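Local coordinates for protein alpha,alpha-trehalose-phosphate synthase (UDP-forming) (Burkholderia multivorans, PDB 5UOF) that belongs to glycosyltransferase family 20 and has the two Rossmann-like domains of the GT-B fold, with a deep cleft between them, at residues Asp272-Ser277 with Ile343-Arg348; Phe185-Asp190 with Gln201-Tyr206; Arg87-Ala92 with Ala105-Gln110; Glu404-Leu409 with Leu442-Ala447. One frame throughout, in Å; residues are numbered along the deposited sequence. Where two conformers were deposited one is given.

Contact 1. Residues Asp272-Ser277 with Ile343-Arg348; sequences DRLDYS and IQYLNR
Leu274 and Tyr345 approach from opposite directions, and the meeting is a small van der Waals contact between the leucine methyls and the phenol oxygen: CD1 of Leu274 lies 3.6 Å from OH of Tyr345, while CD2 of Leu274 is at 4.0 Å from the same OH. The fork of the leucine therefore faces the end of the tyrosine rather than its ring. Asn347 crosses Leu274 at roughly a right angle and adds a looser touch, its ND2 standing 4.2 Å from Leu274 CD1. No hydrogen bond joins the two segments.

Polar bonds hold each side in shape instead. In 343-348 the amide of Asn347 points ND2 at Tyr345 OH over 2.7 Å, nearly straight at 169° and in the amide plane, which ties down the phenol that Leu274 meets. Tyr345 has CG anti to the backbone N (chi1 170°), which brings the phenol end up to the leucine. In 272-277 the carboxylate of Asp275 organises the turn. Its OD1 accepts from Ser277 N, making an Asx turn, and on the syn side from Ser277 OG at 2.6 Å; its OD2 takes the salt bridge from Arg273 NH1 at 2.8 Å, through the anti lone pair. Both carboxylate oxygens are thus engaged.

The loop 272-277 leaves strand 266-271 and leads into helix 280-293, whereas 343-346 is one of the two edge strands of the six-stranded parallel sheet; strand 301-306 lies between strands 343-346 and 266-271. Leu274 also packs on Leu280 and on Tyr317 of helix 314-335, a helix that Asn347 touches through Arg321.

Contact 2. Residues Phe185-Asp190 with Gln201-Tyr206; sequences FMCAYD and QAFTDY
Met186 and Phe203 slide past each other in opposite directions, with the methionine running along one side of the phenyl ring. Three atoms of Met186 share the contact: CB and CE each lie 3.7 Å from Phe203 CE1, and SD comes to 3.9 Å from that same carbon. The bend at chi3 (68°) folds the methyl back so that CE reaches both CD1 and CE1 of the phenylalanine. The sulfur approaches obliquely, SD being 4.9 Å from the ring centroid and 60° off the ring normal, a Met-aromatic contact that is neither a face-on nor an edge-on one.

Cys187 meets the far end of the ring in a second sulfur-aromatic contact. Its SG is 4.1 Å from Phe203 CZ and stands 73° off the normal, also oblique. The two sulfurs lie on opposite sides of the ring plane, SD by CD1 and CE1 and SG by CZ. Phe203 has its CG anti to the backbone N, which lets the ring reach the methionine and cysteine. No hydrogen bond crosses the contact, and all three residues are buried.

Around this apolar core, Phe203 also meets the ring of Phe194 and packs on Val183, and Met186 touches Phe167. Also on helix 197-209, Asp205 forms a salt bridge with Arg209 of the second subunit, placing this helix at the dimer interface. After helix 179-186 the chain passes through a type I beta turn, Met186 to Tyr189. The contact packs the end of that helix and the turn on helix 197-209, around the intervening strand 191-194, an alpha-beta-alpha unit of the Rossmann-like N-terminal domain of a GT-B protein.

Contact 3. Residues Arg87-Ala92 with Ala105-Gln110; sequences RGFSNA and ARFDRQ. With EDO (1,2-ethanediol), chain J.
Two helix starts come together here in the N-terminal domain of the GT-B fold: the first turn of helix 89-98, with Gly88 at its N-cap, packs against the chain that leads into helix 109-127, where Asp108 is the N-cap and its OD2 accepts from Glu111 N. The hydrophobic part is an edge-on meeting of two phenylalanines. Phe89 CE1 lies 3.8 Å from Phe107 CD1, near the plane of each ring, so the rims touch and neither face is stacked on the other. Both residues have CG anti to the backbone N (Phe89 chi1 170°), which brings the two ring rims together. Phe89 also meets the rings of Tyr112 and Tyr115, whereas Phe107 packs on Tyr414 of the second subunit.

Beside the rings, a backbone bond ties the segments: Arg106 N donates to Ala92 O over 3.0 Å at 161°. The same carbonyl receives a CA-H...O contact from Ala105 CA at 3.4 Å. Arg106 turns its guanidinium back toward its own chain, NH1 donating to Ala105 O and to Asp103 O. Asn91 OD1, on the same helix turn as Ala92, accepts from the Tyr141 hydroxyl, and its ND2 bonds to Tyr86 O; a 1,2-ethanediol probably left from crystallisation adds a weak bond from its O1 to Asn91 OD1, at 3.2 Å.

Contact 4. Residues Glu404-Leu409 with Leu442-Ala447; sequences ELTGAL and LARLRA. With EDO (1,2-ethanediol), chain G.
Packing of a loop on the last turns of helix 431-447 in the C-terminal Rossmann-like domain brings Arg444 over the backbone of Glu404. The carbonyl oxygen Glu404 O sits 3.5 Å above one face of the Arg444 guanidinium, offset toward its rim, and is 3.4 Å from Arg444 CG. Bends at chi2 (-61°) and chi3 curl the arginine round this oxygen, which makes no hydrogen bond to it.

Two waters link the polar ends instead. In the Glu404 conformer modelled here, one donates to Glu404 OE2 at 2.7 Å and accepts, at a longer 3.3 Å, from Arg444 NH2. The other donates to Thr406 OG1 and accepts from Arg444 NH1 at 2.9 Å, lying in the guanidinium plane. In that conformer the carboxylate has direct partners too, Lys379 in a salt bridge and Asn448, while Thr406 OG1 bonds to Glu440.

On the buried side, Leu405 CD2 meets Leu445 CD2 at 3.8 Å. This pair is wedged between sheet and helices: Leu405 packs on Leu393 of strand 392-396 and on Ala378 of helix 376-384, and Leu445 on Val382 of that helix and on Pro239 of helix 239-248.

Overall arrangement
The four contacts are separate and follow one another along the chain as 3, 2, 1 and 4. Contacts 2 and 3 belong to the N-terminal domain, 21 Å apart between centres, and both touch the second subunit. Contacts 1 and 4 lie in the C-terminal domain, centres 25 Å apart, contact 1 at the edge strand 343-346 and contact 4 in the loop before strand 409-411, the other edge strand, against helix 431-447. The nearest approach between domains is that of contacts 1 and 3, about 7 Å between nearest atoms, whereas contacts 3 and 4 are 37 Å apart between centres. In contact 4, the Leu445 side chain is about 13 Å from the sodium ion at Arg360, Ser362 and Gln385.

Contact 1. Residues Asp272-Ser277 with Ile343-Arg348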
# COMPACT_ATOMS: atom_id res chain seq x y z
N ASP A 272 14.60 9.56 -15.76
CA ASP A 272 13.46 9.65 -14.85
C ASP A 272 13.25 11.08 -14.41
O ASP A 272 14.20 11.77 -14.06
CB ASP A 272 13.68 8.83 -13.56
CG ASP A 272 13.96 7.36 -13.81
OD1 ASP A 272 15.06 7.03 -14.30
OD2 ASP A 272 13.08 6.54 -13.46
N ARG A 273 11.99 11.51 -14.37
CA ARG A 273 11.68 12.70 -13.59
C ARG A 273 11.86 12.38 -12.11
O ARG A 273 11.80 11.23 -11.68
CB ARG A 273 10.27 13.19 -13.88
CG ARG A 273 9.17 12.34 -13.27
CD ARG A 273 7.79 12.85 -13.66
NE ARG A 273 7.57 14.23 -13.22
CZ ARG A 273 7.02 14.56 -12.06
NH1 ARG A 273 6.65 13.61 -11.21
NH2 ARG A 273 6.84 15.84 -11.74
N LEU A 274 12.11 13.42 -11.32
CA LEU A 274 12.37 13.22 -9.89
C LEU A 274 11.03 13.20 -9.16
O LEU A 274 10.42 14.25 -8.95
CB LEU A 274 13.27 14.32 -9.34
CG LEU A 274 14.66 14.45 -9.97
CD1 LEU A 274 15.53 15.39 -9.13
CD2 LEU A 274 15.35 13.09 -10.12
N ASP A 275 10.58 12.01 -8.77
CA ASP A 275 9.49 11.92 -7.81
C ASP A 275 9.69 10.65 -6.99
O ASP A 275 10.56 9.83 -7.29
CB ASP A 275 8.09 11.98 -8.47
CG ASP A 275 7.82 10.80 -9.39
OD1 ASP A 275 7.91 9.64 -8.94
OD2 ASP A 275 7.47 11.04 -10.57
N TYR A 276 8.90 10.52 -5.93
CA TYR A 276 9.14 9.45 -4.97
C TYR A 276 8.70 8.08 -5.45
O TYR A 276 8.95 7.09 -4.76
CB TYR A 276 8.48 9.78 -3.63
CG TYR A 276 9.32 10.74 -2.83
CD1 TYR A 276 10.61 10.39 -2.45
CD2 TYR A 276 8.84 12.00 -2.48
CE1 TYR A 276 11.40 11.26 -1.73
CE2 TYR A 276 9.64 12.88 -1.75
CZ TYR A 276 10.92 12.50 -1.38
OH TYR A 276 11.73 13.35 -0.66
N SER A 277 8.08 7.97 -6.62
CA SER A 277 7.77 6.66 -7.16
C SER A 277 8.95 6.04 -7.91
O SER A 277 8.87 4.86 -8.27
CB SER A 277 6.57 6.73 -8.11
OG SER A 277 6.94 7.31 -9.35
N ILE A 343 29.01 7.33 -12.01
CA ILE A 343 27.63 7.77 -12.20
C ILE A 343 27.67 9.20 -12.71
O ILE A 343 28.09 10.12 -11.99
CB ILE A 343 26.80 7.68 -10.92
CG1 ILE A 343 26.69 6.23 -10.45
CG2 ILE A 343 25.39 8.24 -11.17
CD1 ILE A 343 25.84 6.08 -9.17
N GLN A 344 27.24 9.39 -13.95
CA GLN A 344 26.98 10.73 -14.49
C GLN A 344 25.52 11.06 -14.22
O GLN A 344 24.63 10.41 -14.76
CB GLN A 344 27.28 10.80 -15.98
CG GLN A 344 28.72 10.45 -16.30
CD GLN A 344 28.96 10.36 -17.80
OE1 GLN A 344 29.43 9.34 -18.30
NE2 GLN A 344 28.63 11.44 -18.51
N TYR A 345 25.28 12.06 -13.38
CA TYR A 345 23.93 12.42 -12.96
C TYR A 345 23.64 13.81 -13.49
O TYR A 345 24.25 14.80 -13.04
CB TYR A 345 23.80 12.32 -11.44
CG TYR A 345 22.52 12.89 -10.91
CD1 TYR A 345 21.32 12.70 -11.57
CD2 TYR A 345 22.51 13.63 -9.73
CE1 TYR A 345 20.15 13.25 -11.09
CE2 TYR A 345 21.35 14.18 -9.25
CZ TYR A 345 20.18 13.98 -9.93
OH TYR A 345 19.03 14.53 -9.45
N LEU A 346 22.73 13.89 -14.46
CA LEU A 346 22.53 15.08 -15.29
C LEU A 346 21.11 15.59 -15.07
O LEU A 346 20.15 14.96 -15.50
CB LEU A 346 22.76 14.74 -16.76
CG LEU A 346 24.21 14.35 -17.05
CD1 LEU A 346 24.33 13.63 -18.39
CD2 LEU A 346 25.07 15.61 -17.03
N ASN A 347 21.01 16.75 -14.41
CA ASN A 347 19.73 17.41 -14.15
C ASN A 347 19.41 18.33 -15.33
O ASN A 347 19.41 19.56 -15.21
CB ASN A 347 19.78 18.18 -12.84
CG ASN A 347 19.94 17.27 -11.64
OD1 ASN A 347 20.98 17.26 -10.97
ND2 ASN A 347 18.91 16.49 -11.36
N ARG A 348 19.17 17.71 -16.48
CA ARG A 348 19.16 18.40 -17.76
C ARG A 348 18.06 17.84 -18.66
O ARG A 348 17.71 16.66 -18.59
CB ARG A 348 20.49 18.24 -18.52
CG ARG A 348 21.74 18.53 -17.72
CD ARG A 348 22.02 20.02 -17.67
NE ARG A 348 23.17 20.31 -16.81
CZ ARG A 348 23.07 20.85 -15.60
NH1 ARG A 348 21.88 21.16 -15.09
NH2 ARG A 348 24.17 21.07 -14.88

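Contact 2. Residues Phe185-Asp190 with Gln201-Tyr206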
# COMPACT_ATOMS: atom_id res chain seq x y z
N PHE A 185 -17.58 9.18 -8.63
CA PHE A 185 -17.21 10.02 -9.77
C PHE A 185 -16.79 9.18 -10.97
O PHE A 185 -17.17 9.47 -12.11
CB PHE A 185 -16.07 10.96 -9.39
CG PHE A 185 -16.43 11.98 -8.35
CD1 PHE A 185 -17.75 12.35 -8.14
CD2 PHE A 185 -15.43 12.59 -7.61
CE1 PHE A 185 -18.07 13.30 -7.18
CE2 PHE A 185 -15.74 13.54 -6.66
CZ PHE A 185 -17.06 13.90 -6.44
N MET A 186 -16.01 8.13 -10.72
CA MET A 186 -15.53 7.28 -11.80
C MET A 186 -16.67 6.55 -12.47
O MET A 186 -16.59 6.25 -13.67
CB MET A 186 -14.49 6.31 -11.26
CG MET A 186 -13.26 7.06 -10.80
SD MET A 186 -11.98 6.05 -10.07
CE MET A 186 -11.43 5.11 -11.50
N CYS A 187 -17.74 6.26 -11.74
CA CYS A 187 -18.90 5.63 -12.36
C CYS A 187 -19.78 6.61 -13.13
O CYS A 187 -20.77 6.18 -13.72
CB CYS A 187 -19.74 4.91 -11.30
SG CYS A 187 -18.85 3.53 -10.56
N ALA A 188 -19.46 7.91 -13.14
CA ALA A 188 -20.18 8.84 -14.00
C ALA A 188 -19.77 8.71 -15.46
O ALA A 188 -20.51 9.16 -16.34
CB ALA A 188 -19.96 10.28 -13.52
N TYR A 189 -18.61 8.11 -15.73
CA TYR A 189 -18.15 7.83 -17.09
C TYR A 189 -18.87 6.62 -17.68
O TYR A 189 -19.19 5.66 -16.97
CB TYR A 189 -16.64 7.58 -17.10
CG TYR A 189 -15.85 8.79 -16.68
CD1 TYR A 189 -15.55 9.79 -17.60
CD2 TYR A 189 -15.41 8.95 -15.36
CE1 TYR A 189 -14.83 10.92 -17.23
CE2 TYR A 189 -14.71 10.08 -14.97
CZ TYR A 189 -14.43 11.07 -15.91
OH TYR A 189 -13.74 12.21 -15.55
N ASP A 190 -19.13 6.67 -18.99
CA ASP A 190 -19.60 5.48 -19.69
C ASP A 190 -18.48 4.48 -19.92
O ASP A 190 -18.74 3.27 -20.00
CB ASP A 190 -20.23 5.86 -21.02
CG ASP A 190 -21.34 6.84 -20.85
OD1 ASP A 190 -22.39 6.45 -20.29
OD2 ASP A 190 -21.14 8.02 -21.22
N GLN A 201 -8.76 -4.53 -12.47
CA GLN A 201 -9.27 -5.43 -11.44
C GLN A 201 -9.34 -4.76 -10.08
O GLN A 201 -10.25 -5.07 -9.30
CB GLN A 201 -8.38 -6.68 -11.35
CG GLN A 201 -8.98 -7.76 -10.45
CD GLN A 201 -10.28 -8.34 -11.01
OE1 GLN A 201 -10.31 -8.83 -12.14
NE2 GLN A 201 -11.34 -8.30 -10.21
N ALA A 202 -8.40 -3.86 -9.77
CA ALA A 202 -8.47 -3.13 -8.50
C ALA A 202 -9.75 -2.32 -8.39
O ALA A 202 -10.41 -2.31 -7.34
CB ALA A 202 -7.25 -2.22 -8.35
N PHE A 203 -10.12 -1.64 -9.48
CA PHE A 203 -11.36 -0.87 -9.49
C PHE A 203 -12.56 -1.80 -9.37
O PHE A 203 -13.48 -1.55 -8.57
CB PHE A 203 -11.42 -0.04 -10.78
CG PHE A 203 -12.65 0.80 -10.92
CD1 PHE A 203 -12.81 1.96 -10.17
CD2 PHE A 203 -13.65 0.45 -11.82
CE1 PHE A 203 -13.95 2.74 -10.30
CE2 PHE A 203 -14.80 1.23 -11.96
CZ PHE A 203 -14.94 2.38 -11.19
N THR A 204 -12.57 -2.88 -10.14
CA THR A 204 -13.66 -3.85 -10.08
C THR A 204 -13.78 -4.45 -8.69
O THR A 204 -14.89 -4.62 -8.17
CB THR A 204 -13.42 -4.95 -11.13
OG1 THR A 204 -13.38 -4.35 -12.43
CG2 THR A 204 -14.55 -5.96 -11.11
N ASP A 205 -12.64 -4.77 -8.06
CA ASP A 205 -12.66 -5.30 -6.70
C ASP A 205 -13.34 -4.33 -5.74
O ASP A 205 -14.12 -4.75 -4.89
CB ASP A 205 -11.23 -5.56 -6.22
CG ASP A 205 -10.65 -6.86 -6.76
OD1 ASP A 205 -11.40 -7.66 -7.36
OD2 ASP A 205 -9.43 -7.08 -6.57
N TYR A 206 -13.04 -3.04 -5.85
CA TYR A 206 -13.68 -2.06 -4.98
C TYR A 206 -15.19 -2.11 -5.15
O TYR A 206 -15.94 -2.19 -4.17
CB TYR A 206 -13.15 -0.65 -5.28
CG TYR A 206 -13.64 0.40 -4.29
CD1 TYR A 206 -14.89 0.99 -4.42
CD2 TYR A 206 -12.83 0.83 -3.24
CE1 TYR A 206 -15.33 1.95 -3.53
CE2 TYR A 206 -13.26 1.79 -2.34
CZ TYR A 206 -14.51 2.34 -2.49
OH TYR A 206 -14.95 3.30 -1.60

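Contact 3. Residues Arg87-Ala92 with Ala105-Gln110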
# COMPACT_ATOMS: atom_id res chain seq x y z
N ARG A 87 -1.44 22.07 -7.00
CA ARG A 87 -0.70 22.12 -5.74
C ARG A 87 -1.64 21.86 -4.57
O ARG A 87 -1.60 22.55 -3.54
CB ARG A 87 0.02 23.45 -5.57
CG ARG A 87 1.02 23.74 -6.67
CD ARG A 87 1.82 25.00 -6.39
NE ARG A 87 2.69 24.84 -5.22
CZ ARG A 87 2.50 25.44 -4.06
NH1 ARG A 87 1.47 26.27 -3.89
NH2 ARG A 87 3.34 25.23 -3.06
N GLY A 88 -2.52 20.88 -4.74
CA GLY A 88 -3.48 20.57 -3.71
C GLY A 88 -3.77 19.09 -3.63
O GLY A 88 -2.85 18.27 -3.59
N PHE A 89 -5.05 18.74 -3.67
CA PHE A 89 -5.47 17.38 -3.33
C PHE A 89 -4.95 16.34 -4.32
O PHE A 89 -4.53 15.25 -3.91
CB PHE A 89 -7.01 17.33 -3.27
CG PHE A 89 -7.57 15.94 -3.18
CD1 PHE A 89 -7.63 15.28 -1.95
CD2 PHE A 89 -8.06 15.30 -4.31
CE1 PHE A 89 -8.15 14.00 -1.87
CE2 PHE A 89 -8.59 14.02 -4.23
CZ PHE A 89 -8.63 13.36 -3.01
N SER A 90 -4.95 16.65 -5.62
CA SER A 90 -4.53 15.68 -6.64
C SER A 90 -3.10 15.23 -6.40
O SER A 90 -2.78 14.04 -6.48
CB SER A 90 -4.64 16.28 -8.04
OG SER A 90 -5.96 16.60 -8.38
N ASN A 91 -2.20 16.17 -6.15
CA ASN A 91 -0.80 15.80 -6.01
C ASN A 91 -0.40 15.54 -4.56
O ASN A 91 0.56 14.79 -4.32
CB ASN A 91 0.09 16.88 -6.62
CG ASN A 91 0.08 16.83 -8.16
OD1 ASN A 91 0.08 15.74 -8.75
ND2 ASN A 91 0.07 17.99 -8.79
N ALA A 92 -1.11 16.11 -3.59
CA ALA A 92 -0.79 15.85 -2.19
C ALA A 92 -1.42 14.58 -1.66
O ALA A 92 -0.92 14.03 -0.68
CB ALA A 92 -1.23 17.03 -1.31
N ALA A 105 1.09 10.80 1.69
CA ALA A 105 -0.17 11.48 1.46
C ALA A 105 -0.48 12.44 2.60
O ALA A 105 -0.20 12.16 3.77
CB ALA A 105 -1.31 10.47 1.32
N ARG A 106 -1.06 13.59 2.25
CA ARG A 106 -1.46 14.63 3.20
C ARG A 106 -2.86 15.09 2.82
O ARG A 106 -3.02 16.07 2.08
CB ARG A 106 -0.47 15.79 3.21
CG ARG A 106 0.98 15.40 3.51
CD ARG A 106 1.15 14.89 4.94
NE ARG A 106 2.56 14.64 5.26
CZ ARG A 106 3.17 13.45 5.22
NH1 ARG A 106 2.49 12.36 4.88
NH2 ARG A 106 4.45 13.35 5.53
N PHE A 107 -3.89 14.44 3.36
CA PHE A 107 -5.26 14.83 3.05
C PHE A 107 -5.68 16.10 3.78
O PHE A 107 -5.44 16.27 4.98
CB PHE A 107 -6.23 13.71 3.39
CG PHE A 107 -7.66 14.11 3.18
CD1 PHE A 107 -8.19 14.20 1.90
CD2 PHE A 107 -8.47 14.44 4.26
CE1 PHE A 107 -9.52 14.60 1.69
CE2 PHE A 107 -9.78 14.84 4.07
CZ PHE A 107 -10.32 14.91 2.78
N ASP A 108 -6.36 16.99 3.06
CA ASP A 108 -6.87 18.22 3.65
C ASP A 108 -8.25 18.50 3.08
O ASP A 108 -8.42 18.57 1.86
CB ASP A 108 -5.93 19.40 3.39
CG ASP A 108 -6.48 20.71 3.91
OD1 ASP A 108 -6.34 21.01 5.12
OD2 ASP A 108 -7.08 21.44 3.12
N ARG A 109 -9.24 18.68 3.96
CA ARG A 109 -10.62 18.85 3.50
C ARG A 109 -10.75 20.03 2.55
O ARG A 109 -11.46 19.95 1.55
CB ARG A 109 -11.57 19.03 4.69
CG ARG A 109 -11.87 17.72 5.41
CD ARG A 109 -12.89 17.92 6.56
NE ARG A 109 -13.05 16.65 7.26
CZ ARG A 109 -13.82 16.47 8.32
NH1 ARG A 109 -14.49 17.49 8.82
NH2 ARG A 109 -13.89 15.27 8.88
N GLN A 110 -10.10 21.16 2.87
CA GLN A 110 -10.30 22.33 2.02
C GLN A 110 -9.66 22.14 0.66
O GLN A 110 -10.20 22.60 -0.35
CB GLN A 110 -9.76 23.59 2.71
CG GLN A 110 -10.40 23.88 4.06
CD GLN A 110 -11.90 23.66 4.07
OE1 GLN A 110 -12.63 24.16 3.21
NE2 GLN A 110 -12.37 22.88 5.05
C1 EDO J . 3.50 14.78 -8.85
O1 EDO J . 3.08 15.30 -7.59
C2 EDO J . 4.68 13.86 -8.62
O2 EDO J . 5.70 14.56 -7.90

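Contact 4. Residues Glu404-Leu409 with Leu442-Ala447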
# COMPACT_ATOMS: atom_id res chain seq x y z
N GLU A 404 3.79 -6.44 -20.40
CA GLU A 404 3.99 -6.61 -21.83
C GLU A 404 5.41 -6.98 -22.20
O GLU A 404 5.62 -7.85 -23.06
CB GLU A 404 3.62 -5.31 -22.57
CG GLU A 404 2.15 -4.94 -22.49
CD GLU A 404 1.86 -3.57 -23.09
OE1 GLU A 404 1.92 -2.56 -22.35
OE2 GLU A 404 1.58 -3.52 -24.31
N LEU A 405 6.40 -6.33 -21.58
CA LEU A 405 7.80 -6.50 -21.96
C LEU A 405 8.39 -7.72 -21.26
O LEU A 405 9.25 -7.63 -20.38
CB LEU A 405 8.58 -5.22 -21.66
CG LEU A 405 8.04 -3.98 -22.40
CD1 LEU A 405 8.84 -2.74 -22.05
CD2 LEU A 405 8.00 -4.20 -23.92
N THR A 406 7.90 -8.89 -21.69
CA THR A 406 8.28 -10.14 -21.05
C THR A 406 9.73 -10.52 -21.33
O THR A 406 10.25 -11.41 -20.65
CB THR A 406 7.35 -11.26 -21.50
OG1 THR A 406 7.35 -11.33 -22.93
CG2 THR A 406 5.92 -10.99 -21.01
N GLY A 407 10.38 -9.87 -22.29
CA GLY A 407 11.79 -10.10 -22.54
C GLY A 407 12.73 -9.28 -21.68
O GLY A 407 13.94 -9.46 -21.74
N ALA A 408 12.19 -8.34 -20.90
CA ALA A 408 13.03 -7.63 -19.94
C ALA A 408 13.51 -8.58 -18.86
O ALA A 408 12.89 -9.61 -18.59
CB ALA A 408 12.26 -6.48 -19.29
N LEU A 409 14.65 -8.23 -18.26
CA LEU A 409 15.04 -8.80 -16.97
C LEU A 409 14.20 -8.08 -15.94
O LEU A 409 14.45 -6.91 -15.63
CB LEU A 409 16.53 -8.62 -16.72
CG LEU A 409 17.51 -9.45 -17.56
CD1 LEU A 409 18.95 -9.17 -17.14
CD2 LEU A 409 17.21 -10.97 -17.42
N LEU A 442 10.01 -6.41 -28.85
CA LEU A 442 9.67 -5.59 -30.01
C LEU A 442 8.37 -6.07 -30.66
O LEU A 442 7.57 -5.26 -31.14
CB LEU A 442 10.82 -5.61 -31.00
CG LEU A 442 10.63 -4.86 -32.31
CD1 LEU A 442 10.27 -3.40 -32.05
CD2 LEU A 442 11.90 -4.96 -33.14
N ALA A 443 8.16 -7.39 -30.69
CA ALA A 443 6.91 -7.91 -31.24
C ALA A 443 5.72 -7.44 -30.43
O ALA A 443 4.68 -7.08 -30.99
CB ALA A 443 6.96 -9.44 -31.30
N ARG A 444 5.86 -7.40 -29.10
CA ARG A 444 4.78 -6.88 -28.26
C ARG A 444 4.55 -5.39 -28.52
O ARG A 444 3.40 -4.93 -28.58
CB ARG A 444 5.09 -7.13 -26.78
CG ARG A 444 5.15 -8.61 -26.37
CD ARG A 444 3.82 -9.34 -26.58
NE ARG A 444 2.71 -8.74 -25.83
CZ ARG A 444 2.34 -9.12 -24.61
NH1 ARG A 444 2.98 -10.09 -23.97
NH2 ARG A 444 1.31 -8.51 -24.02
N LEU A 445 5.63 -4.61 -28.67
CA LEU A 445 5.45 -3.19 -28.94
C LEU A 445 4.74 -2.98 -30.26
O LEU A 445 3.91 -2.06 -30.40
CB LEU A 445 6.80 -2.47 -28.98
CG LEU A 445 7.59 -2.45 -27.67
CD1 LEU A 445 8.93 -1.76 -27.87
CD2 LEU A 445 6.78 -1.72 -26.59
N ARG A 446 5.05 -3.80 -31.27
CA ARG A 446 4.44 -3.61 -32.58
C ARG A 446 2.98 -4.04 -32.59
O ARG A 446 2.20 -3.53 -33.41
CB ARG A 446 5.22 -4.39 -33.63
CG ARG A 446 6.55 -3.74 -33.99
CD ARG A 446 7.30 -4.60 -35.01
NE ARG A 446 8.45 -3.90 -35.56
CZ ARG A 446 9.55 -4.50 -36.01
NH1 ARG A 446 9.66 -5.82 -35.95
NH2 ARG A 446 10.54 -3.77 -36.49
N ALA A 447 2.59 -4.97 -31.73
CA ALA A 447 1.22 -5.45 -31.67
C ALA A 447 0.33 -4.59 -30.80
O ALA A 447 -0.89 -4.74 -30.84
CB ALA A 447 1.17 -6.89 -31.18
C1 EDO G . -1.69 -1.81 -34.77
O1 EDO G . -0.73 -0.96 -35.42
C2 EDO G . -0.98 -2.85 -33.92
O2 EDO G . -0.10 -2.22 -32.97
O HOH W 1 0.10 -5.66 -25.03
O HOH W 2 5.24 -11.74 -24.60